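Flavin reductase domain protein (Arthrobacter sp., PDB 2QCK) probably binds FMN and acts as an oxidoreductase that reduces flavin. Local coordinates at residues Val24-Val29 against Pro109-Val114. Numbering follows the deposited sequence.
Sequences VAIITV and PILKDV
Strand 109-111 runs roughly antiparallel to strand 25-29, at 150° between their directions, with axes 6.8 Å apart at closest approach; no backbone hydrogen bond joins them, and the strands are held instead by side-chain packing and one bond from a side chain to a main-chain oxygen. The two backbones come nearest at Thr-28 and Pro-109, whose CA atoms are 5.8 Å apart. The Thr-28 hydroxyl sits in the crowded position between its own backbone N and carbonyl carbon (chi1 56°), and from there OG1 donates to Pro-109 O at 2.6 Å. It approaches in the plane of that carbonyl, with a C=O...OG1 angle of 153°, so the peptide oxygen of Pro-109 receives a short bond from a side chain of the other strand, between two buried residues. The proline ring lies against the backbone at Val-29, its CD 3.8 Å from Val-29 C. On the other branch of Thr-28, CG2 is anti to the carbonyl carbon and slides past the Leu-111 side chain, 4.2 Å from its CG. Leu-111 then reaches on to Ile-26, the two side chains crossing at about a right angle: Leu-111 CD1 lies 3.7 Å from Ile-26 CD1 and also meets CG2 of that isoleucine. A valine here, in place of the threonine, would remove the hydroxyl that donates to Pro-109 O and would probably loosen the tie between the two strands. The contact packs a small separate sheet, 109-111 paired with 101-103, on the large antiparallel sheet, where strand 22-31 is flanked by 34-40 and 72-77, consistent with the FMN-binding split barrel of this family; Leu-85 of helix 83-88 touches both Ile-26 and Leu-111, and His-76 of strand 72-77 touches both Thr-28 and Leu-111.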
loop_
_atom_site.group_PDB
_atom_site.type_symbol
_atom_site.label_atom_id
_atom_site.label_comp_id
_atom_site.label_asym_id
_atom_site.label_seq_id
_atom_site.Cartn_x
_atom_site.Cartn_y
_atom_site.Cartn_z
ATOM N N VAL A 24 -0.348 8.728 -1.276
ATOM C CA VAL A 24 0.797 9.353 -0.613
ATOM C C VAL A 24 0.349 9.788 0.777
ATOM O O VAL A 24 -0.661 10.478 0.897
ATOM C CB VAL A 24 1.360 10.542 -1.459
ATOM C CG1 VAL A 24 2.634 11.153 -0.811
ATOM C CG2 VAL A 24 1.645 10.074 -2.902
ATOM N N ALA A 25 1.078 9.332 1.807
ATOM C CA ALA A 25 0.896 9.760 3.192
ATOM C C ALA A 25 2.239 10.281 3.728
ATOM O O ALA A 25 3.245 10.102 3.083
ATOM C CB ALA A 25 0.378 8.566 4.059
ATOM N N ILE A 26 2.241 10.945 4.889
ATOM C CA ILE A 26 3.469 11.294 5.603
ATOM C C ILE A 26 3.418 10.793 7.045
ATOM O O ILE A 26 2.380 10.943 7.755
ATOM C CB ILE A 26 3.801 12.820 5.619
ATOM C CG1 ILE A 26 4.003 13.340 4.187
ATOM C CG2 ILE A 26 5.039 12.998 6.470
ATOM C CD1 ILE A 26 3.843 14.853 3.992
ATOM N N ILE A 27 4.519 10.162 7.463
ATOM C CA ILE A 27 4.660 9.603 8.825
ATOM C C ILE A 27 5.514 10.570 9.594
ATOM O O ILE A 27 6.496 11.037 9.060
ATOM C CB ILE A 27 5.356 8.228 8.807
ATOM C CG1 ILE A 27 4.485 7.227 8.070
ATOM C CG2 ILE A 27 5.682 7.712 10.264
ATOM C CD1 ILE A 27 3.337 6.693 8.894
ATOM N N THR A 28 5.131 10.847 10.835
ATOM C CA THR A 28 5.902 11.781 11.703
ATOM C C THR A 28 6.215 11.063 13.014
ATOM O O THR A 28 5.468 10.192 13.431
ATOM C CB THR A 28 5.129 13.029 11.976
ATOM O OG1 THR A 28 3.836 12.667 12.566
ATOM C CG2 THR A 28 5.009 13.833 10.660
ATOM N N VAL A 29 7.375 11.346 13.609
ATOM C CA VAL A 29 7.715 10.781 14.890
ATOM C C VAL A 29 8.561 11.801 15.606
ATOM O O VAL A 29 9.296 12.560 14.974
ATOM C CB VAL A 29 8.437 9.456 14.755
ATOM C CG1 VAL A 29 9.670 9.576 13.883
ATOM C CG2 VAL A 29 8.759 8.868 16.137
ATOM N N PRO A 109 4.410 14.992 16.032
ATOM C CA PRO A 109 4.303 16.145 15.145
ATOM C C PRO A 109 3.146 15.984 14.167
ATOM O O PRO A 109 3.076 15.000 13.403
ATOM C CB PRO A 109 5.648 16.148 14.409
ATOM C CG PRO A 109 6.517 15.175 15.124
ATOM C CD PRO A 109 5.576 14.168 15.672
ATOM N N ILE A 110 2.235 16.941 14.228
ATOM C CA ILE A 110 1.059 17.020 13.388
ATOM C C ILE A 110 1.215 18.129 12.326
ATOM O O ILE A 110 1.423 19.317 12.643
ATOM C CB ILE A 110 -0.268 17.176 14.218
ATOM C CG1 ILE A 110 -0.419 16.023 15.216
ATOM C CG2 ILE A 110 -1.484 17.190 13.260
ATOM C CD1 ILE A 110 -0.636 14.643 14.565
ATOM N N LEU A 111 1.123 17.706 11.065
ATOM C CA LEU A 111 1.220 18.564 9.922
ATOM C C LEU A 111 -0.124 19.177 9.651
ATOM O O LEU A 111 -1.126 18.481 9.604
ATOM C CB LEU A 111 1.630 17.772 8.683
ATOM C CG LEU A 111 2.868 16.888 8.752
ATOM C CD1 LEU A 111 3.099 16.220 7.373
ATOM C CD2 LEU A 111 4.053 17.703 9.235
ATOM N N LYS A 112 -0.109 20.492 9.448
ATOM C CA LYS A 112 -1.293 21.301 9.153
ATOM C C LYS A 112 -1.840 21.059 7.765
ATOM O O LYS A 112 -1.102 20.677 6.845
ATOM C CB LYS A 112 -0.912 22.770 9.238
ATOM C CG LYS A 112 -0.328 23.194 10.578
ATOM C CD LYS A 112 0.117 24.656 10.537
ATOM C CE LYS A 112 0.445 25.156 11.940
ATOM N NZ LYS A 112 1.207 26.451 11.974
ATOM N N ASP A 113 -3.135 21.288 7.611
ATOM C CA ASP A 113 -3.760 21.431 6.286
ATOM C C ASP A 113 -3.739 20.175 5.455
ATOM O O ASP A 113 -3.675 20.260 4.242
ATOM C CB ASP A 113 -3.084 22.548 5.472
ATOM C CG ASP A 113 -3.257 23.927 6.076
ATOM O OD1 ASP A 113 -4.373 24.241 6.541
ATOM O OD2 ASP A 113 -2.268 24.690 6.066
ATOM N N VAL A 114 -3.795 19.009 6.081
ATOM C CA VAL A 114 -3.768 17.720 5.347
ATOM C C VAL A 114 -5.204 17.196 5.267
ATOM O O VAL A 114 -6.116 17.792 5.871
ATOM C CB VAL A 114 -2.807 16.657 5.984
ATOM C CG1 VAL A 114 -1.356 17.129 5.945
ATOM C CG2 VAL A 114 -3.199 16.307 7.383
#